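Local coordinates for protein nucleoporin nup120 (Schizosaccharomyces pombe, PDB 4GQ2) that serves as a structural component of the nuclear pore complex, whose nucleoporins can also dock transport factors that associate transiently with the pore, at residues L736-L741 / N768-F773; L741-F746 / Y826-Q831. One frame throughout, in Å; residues are numbered along the deposited sequence.

Contact 1. Residues L736-L741 / N768-F773; sequences LENSAL and NTALQF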
loop_
_atom_site.group_PDB
_atom_site.type_symbol
_atom_site.label_atom_id
_atom_site.label_comp_id
_atom_site.label_asym_id
_atom_site.label_seq_id
_atom_site.Cartn_x
_atom_site.Cartn_y
_atom_site.Cartn_z
ATOM N N LEU A 736 -7.812 -3.592 -1.686
ATOM C CA LEU A 736 -7.458 -2.179 -1.533
ATOM C C LEU A 736 -6.445 -1.988 -0.388
ATOM O O LEU A 736 -5.553 -1.140 -0.468
ATOM C CB LEU A 736 -8.708 -1.294 -1.347
ATOM C CG LEU A 736 -9.493 -1.049 -2.646
ATOM C CD1 LEU A 736 -10.805 -0.325 -2.403
ATOM C CD2 LEU A 736 -8.654 -0.275 -3.655
ATOM N N GLU A 737 -6.564 -2.810 0.650
ATOM C CA GLU A 737 -5.592 -2.817 1.731
ATOM C C GLU A 737 -4.251 -3.384 1.249
ATOM O O GLU A 737 -3.206 -3.087 1.819
ATOM C CB GLU A 737 -6.130 -3.589 2.945
ATOM C CG GLU A 737 -5.745 -2.967 4.283
ATOM C CD GLU A 737 -6.113 -3.823 5.490
ATOM O OE1 GLU A 737 -5.190 -4.188 6.265
ATOM O OE2 GLU A 737 -7.317 -4.122 5.673
ATOM N N ASN A 738 -4.276 -4.179 0.185
ATOM C CA ASN A 738 -3.040 -4.741 -0.362
ATOM C C ASN A 738 -2.262 -3.711 -1.199
ATOM O O ASN A 738 -1.060 -3.868 -1.462
ATOM C CB ASN A 738 -3.344 -5.997 -1.190
ATOM C CG ASN A 738 -3.516 -7.240 -0.336
ATOM O OD1 ASN A 738 -2.655 -8.118 -0.334
ATOM N ND2 ASN A 738 -4.636 -7.331 0.391
ATOM N N SER A 739 -2.959 -2.660 -1.613
ATOM C CA SER A 739 -2.405 -1.683 -2.545
ATOM C C SER A 739 -1.264 -0.870 -1.949
ATOM O O SER A 739 -0.276 -0.608 -2.633
ATOM C CB SER A 739 -3.499 -0.755 -3.062
ATOM O OG SER A 739 -3.002 0.007 -4.146
ATOM N N ALA A 740 -1.402 -0.484 -0.681
ATOM C CA ALA A 740 -0.370 0.300 0.014
ATOM C C ALA A 740 0.515 -0.550 0.931
ATOM O O ALA A 740 1.381 -0.027 1.640
ATOM C CB ALA A 740 -1.004 1.443 0.795
ATOM N N LEU A 741 0.310 -1.862 0.891
ATOM C CA LEU A 741 1.022 -2.776 1.761
ATOM C C LEU A 741 2.416 -3.073 1.224
ATOM O O LEU A 741 2.584 -3.803 0.241
ATOM C CB LEU A 741 0.212 -4.056 1.948
ATOM C CG LEU A 741 0.637 -5.081 3.004
ATOM C CD1 LEU A 741 1.289 -4.441 4.216
ATOM C CD2 LEU A 741 -0.591 -5.862 3.432
ATOM N N ASN A 768 7.176 -5.058 -5.054
ATOM C CA ASN A 768 7.223 -4.118 -3.921
ATOM C C ASN A 768 5.976 -4.059 -3.042
ATOM O O ASN A 768 6.065 -3.744 -1.854
ATOM C CB ASN A 768 7.572 -2.698 -4.393
ATOM C CG ASN A 768 9.067 -2.463 -4.511
ATOM O OD1 ASN A 768 9.871 -3.271 -4.066
ATOM N ND2 ASN A 768 9.445 -1.342 -5.113
ATOM N N THR A 769 4.812 -4.335 -3.617
ATOM C CA THR A 769 3.572 -4.274 -2.843
ATOM C C THR A 769 2.821 -5.590 -2.867
ATOM O O THR A 769 3.005 -6.414 -3.773
ATOM C CB THR A 769 2.632 -3.161 -3.333
ATOM O OG1 THR A 769 2.016 -3.569 -4.560
ATOM C CG2 THR A 769 3.401 -1.850 -3.548
ATOM N N ALA A 770 1.950 -5.772 -1.876
ATOM C CA ALA A 770 1.063 -6.928 -1.831
ATOM C C ALA A 770 0.126 -7.010 -3.049
ATOM O O ALA A 770 -0.230 -8.103 -3.484
ATOM C CB ALA A 770 0.260 -6.931 -0.537
ATOM N N LEU A 771 -0.277 -5.862 -3.587
ATOM C CA LEU A 771 -1.169 -5.850 -4.751
ATOM C C LEU A 771 -0.427 -6.200 -6.047
ATOM O O LEU A 771 -1.012 -6.766 -6.958
ATOM C CB LEU A 771 -1.911 -4.518 -4.877
ATOM C CG LEU A 771 -3.022 -4.442 -5.928
ATOM C CD1 LEU A 771 -4.108 -5.478 -5.670
ATOM C CD2 LEU A 771 -3.618 -3.035 -5.995
ATOM N N GLN A 772 0.859 -5.868 -6.114
ATOM C CA GLN A 772 1.701 -6.278 -7.241
ATOM C C GLN A 772 1.943 -7.789 -7.192
ATOM O O GLN A 772 1.965 -8.455 -8.224
ATOM C CB GLN A 772 3.038 -5.507 -7.253
ATOM C CG GLN A 772 2.892 -4.003 -7.467
ATOM C CD GLN A 772 4.149 -3.204 -7.161
ATOM O OE1 GLN A 772 5.094 -3.701 -6.544
ATOM N NE2 GLN A 772 4.164 -1.948 -7.596
ATOM N N PHE A 773 2.119 -8.321 -5.985
ATOM C CA PHE A 773 2.248 -9.764 -5.751
ATOM C C PHE A 773 0.975 -10.487 -6.225
ATOM O O PHE A 773 1.051 -11.466 -6.972
ATOM C CB PHE A 773 2.493 -9.986 -4.259
ATOM C CG PHE A 773 2.784 -11.407 -3.870
ATOM C CD1 PHE A 773 1.754 -12.305 -3.638
ATOM C CD2 PHE A 773 4.095 -11.824 -3.651
ATOM C CE1 PHE A 773 2.020 -13.606 -3.235
ATOM C CE2 PHE A 773 4.368 -13.126 -3.250
ATOM C CZ PHE A 773 3.329 -14.018 -3.036
HETATM O O HOH W 1 0.405 -1.632 -5.223
#
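Thr769 holds OG1 between its backbone N and carbonyl carbon, chi1 75°. This turns the hydroxyl back over the first turn of helix 770-777, where it accepts from Gln772 N at 3.0 Å. The Gln772 side chain completes the pair: its OE1 accepts from Thr769 N at 3.0 Å, with the donor above the amide plane. Thr769 is thus the N-cap, and the two residues form a capping box. The same OE1 takes a second bond from Asn768 N, nearly along its C=O axis, so two backbone N-H groups grip it.

The end of helix 719-739 and the loop after it meet this helix start through backbone atoms. Leu741 O accepts from Ala770 N at 3.0 Å, in the carbonyl plane and fairly straight, with 157° at the hydrogen. Asn738 O accepts a bent, weak bond from Leu771 N. A water bridges Ser739 O, to which it donates, and Thr769 OG1, 2.6 Å away.

The Ala770 methyl touches both Asn738 and Leu741. Asn738 OD1 lies 3.2 Å from Ala770 CB, while its ND2 is bonded to Phe734 O. Leu741, with CG anti to the backbone N, sets its CB 3.8 Å from Ala770 CB. Leu771 also has CG anti to its backbone N, and its CD2 lies alongside CB and OG of Ser739. That OG is hydrogen-bonded to Asp683 of helix 672-703.

The opening N-H groups of helix 770-777 have no backbone carbonyl one turn earlier in the helix to bond to. Ala770 gives its N-H to Leu741 O in the loop, Leu771 gives a weak bond to Asn738 O, and Gln772 bonds to the Thr769 cap. The end of one helix and the loop after it thus supply acceptors for the start of the next, in a buried contact.

Contact 2. Residues L741-F746 / Y826-Q831; sequences LLLEKF and YNACMQ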
loop_
_atom_site.group_PDB
_atom_site.type_symbol
_atom_site.label_atom_id
_atom_site.label_comp_id
_atom_site.label_asym_id
_atom_site.label_seq_id
_atom_site.Cartn_x
_atom_site.Cartn_y
_atom_site.Cartn_z
ATOM N N LEU A 741 0.310 -1.862 0.891
ATOM C CA LEU A 741 1.022 -2.776 1.761
ATOM C C LEU A 741 2.416 -3.073 1.224
ATOM O O LEU A 741 2.584 -3.803 0.241
ATOM C CB LEU A 741 0.212 -4.056 1.948
ATOM C CG LEU A 741 0.637 -5.081 3.004
ATOM C CD1 LEU A 741 1.289 -4.441 4.216
ATOM C CD2 LEU A 741 -0.591 -5.862 3.432
ATOM N N LEU A 742 3.420 -2.494 1.876
ATOM C CA LEU A 742 4.801 -2.645 1.433
ATOM C C LEU A 742 5.402 -3.933 1.944
ATOM O O LEU A 742 5.320 -4.243 3.134
ATOM C CB LEU A 742 5.643 -1.434 1.845
ATOM C CG LEU A 742 5.397 -0.242 0.923
ATOM C CD1 LEU A 742 5.897 1.049 1.550
ATOM C CD2 LEU A 742 6.052 -0.488 -0.430
ATOM N N LEU A 743 5.999 -4.678 1.026
ATOM C CA LEU A 743 6.558 -5.988 1.312
ATOM C C LEU A 743 7.964 -5.882 1.884
ATOM O O LEU A 743 8.688 -4.931 1.606
ATOM C CB LEU A 743 6.563 -6.851 0.042
ATOM C CG LEU A 743 5.203 -7.301 -0.505
ATOM C CD1 LEU A 743 5.392 -8.198 -1.714
ATOM C CD2 LEU A 743 4.367 -8.002 0.561
ATOM N N GLU A 744 8.341 -6.875 2.680
ATOM C CA GLU A 744 9.669 -6.923 3.276
ATOM C C GLU A 744 10.732 -7.378 2.277
ATOM O O GLU A 744 10.471 -8.208 1.399
ATOM C CB GLU A 744 9.666 -7.821 4.515
ATOM C CG GLU A 744 8.896 -7.227 5.687
ATOM C CD GLU A 744 8.608 -8.234 6.789
ATOM O OE1 GLU A 744 7.961 -9.268 6.513
ATOM O OE2 GLU A 744 9.015 -7.976 7.944
ATOM N N LYS A 745 11.921 -6.800 2.412
ATOM C CA LYS A 745 13.094 -7.199 1.640
ATOM C C LYS A 745 14.162 -7.760 2.577
ATOM O O LYS A 745 14.333 -7.272 3.699
ATOM C CB LYS A 745 13.647 -6.017 0.839
ATOM C CG LYS A 745 13.157 -5.936 -0.604
ATOM C CD LYS A 745 11.790 -5.276 -0.725
ATOM C CE LYS A 745 11.446 -4.961 -2.174
ATOM N NZ LYS A 745 11.225 -6.164 -3.031
ATOM N N PHE A 746 14.877 -8.783 2.113
ATOM C CA PHE A 746 15.843 -9.493 2.953
ATOM C C PHE A 746 17.294 -9.246 2.532
ATOM O O PHE A 746 17.619 -9.234 1.345
ATOM C CB PHE A 746 15.537 -10.997 2.970
ATOM C CG PHE A 746 14.071 -11.318 3.100
ATOM C CD1 PHE A 746 13.397 -11.105 4.303
ATOM C CD2 PHE A 746 13.361 -11.834 2.020
ATOM C CE1 PHE A 746 12.046 -11.397 4.419
ATOM C CE2 PHE A 746 12.012 -12.129 2.133
ATOM C CZ PHE A 746 11.355 -11.912 3.334
ATOM N N TYR A 826 5.679 -12.298 6.270
ATOM C CA TYR A 826 4.978 -12.511 7.530
ATOM C C TYR A 826 4.270 -11.267 8.039
ATOM O O TYR A 826 3.155 -11.361 8.563
ATOM C CB TYR A 826 5.933 -13.080 8.585
ATOM C CG TYR A 826 6.560 -14.405 8.177
ATOM C CD1 TYR A 826 5.771 -15.444 7.679
ATOM C CD2 TYR A 826 7.932 -14.626 8.306
ATOM C CE1 TYR A 826 6.330 -16.653 7.301
ATOM C CE2 TYR A 826 8.501 -15.838 7.935
ATOM C CZ TYR A 826 7.691 -16.847 7.436
ATOM O OH TYR A 826 8.225 -18.059 7.065
ATOM N N ASN A 827 4.901 -10.106 7.874
ATOM C CA ASN A 827 4.284 -8.840 8.277
ATOM C C ASN A 827 3.002 -8.555 7.471
ATOM O O ASN A 827 1.947 -8.276 8.045
ATOM C CB ASN A 827 5.289 -7.689 8.160
ATOM C CG ASN A 827 4.709 -6.357 8.610
ATOM O OD1 ASN A 827 4.513 -6.112 9.808
ATOM N ND2 ASN A 827 4.438 -5.483 7.647
ATOM N N ALA A 828 3.095 -8.665 6.146
ATOM C CA ALA A 828 1.926 -8.526 5.271
ATOM C C ALA A 828 0.785 -9.404 5.756
ATOM O O ALA A 828 -0.330 -8.920 5.968
ATOM C CB ALA A 828 2.292 -8.886 3.837
ATOM N N CYS A 829 1.081 -10.691 5.941
ATOM C CA CYS A 829 0.113 -11.674 6.437
ATOM C C CYS A 829 -0.572 -11.221 7.734
ATOM O O CYS A 829 -1.813 -11.260 7.858
ATOM C CB CYS A 829 0.819 -13.004 6.674
ATOM S SG CYS A 829 1.401 -13.802 5.168
ATOM N N MET A 830 0.252 -10.781 8.682
ATOM C CA MET A 830 -0.198 -10.332 9.997
ATOM C C MET A 830 -1.077 -9.085 9.886
ATOM O O MET A 830 -2.072 -8.943 10.593
ATOM C CB MET A 830 1.017 -10.069 10.901
ATOM C CG MET A 830 0.659 -9.833 12.354
ATOM S SD MET A 830 -0.074 -11.275 13.155
ATOM C CE MET A 830 -0.292 -10.625 14.813
ATOM N N GLN A 831 -0.710 -8.197 8.975
ATOM C CA GLN A 831 -1.492 -7.004 8.701
ATOM C C GLN A 831 -2.865 -7.405 8.184
ATOM O O GLN A 831 -3.869 -6.761 8.510
ATOM C CB GLN A 831 -0.773 -6.154 7.643
ATOM C CG GLN A 831 -0.829 -4.652 7.874
ATOM C CD GLN A 831 0.188 -4.183 8.906
ATOM O OE1 GLN A 831 1.230 -4.811 9.102
ATOM N NE2 GLN A 831 -0.113 -3.071 9.571
HETATM O O HOH W 2 5.913 -8.889 4.768
#
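The loop that follows helix 719-739 runs past the start of helix 826-832, which lies in the HEAT-repeat region of the protein. Glu744 makes the polar part of the contact. Its CG is anti to the carbonyl carbon, chi1 -70°, and the chain continues extended at chi2, 166°. This carries the carboxylate to the first turn of the helix. OE1 accepts a weak bond from Asn827 N at 3.5 Å. A water 2.7 Å away donates to OE1 and accepts from Ala828 N at 3.1 Å. The carboxylate also lies against Asn827 CB, 3.6 Å from Glu744 CD. The two side chains cross at about a right angle. The negative charge would probably be favoured by the N-terminal end of the helix. An alanine in place of Glu744, lacking the carboxylate that takes the weak bond and the water, would probably loosen the loop at the helix start. A chain of another protein packs on Glu744 and Asn827 with apolar side chains.

Beside this, Leu743 CD2 meets Ala828 CB at 4.0 Å, and Leu741 CD2 reaches the same methyl at 4.2 Å. Leu741 CD2 also lies near Gln831 CB, one turn further on. Glu744 N is hydrogen-bonded to Gln825 OE1, just before the helix. A carboxylate from a separate loop facing the first-turn N-H groups, weakly and through water, resembles N-terminal helix capping by a residue remote in sequence.

How the contacts relate
Contacts 1 and 2 have centres about 10 Å apart and share Leu741, the residue where one chain segment passes into the next. Along the chain the order is 736-741, 741-746, 768-773, then 826-831, so the contacts cross. The linker after helix 719-739 meets the start of helix 770-777 first and the start of helix 826-832 next. Asn768 O lies 3.0 Å from Leu743 N, a probable hydrogen bond that joins the two sites directly. Contact 1 is buried and contact 2 partly buried. Together they tie the end of one helix to two later helix starts, the last of them in the HEAT-repeat region.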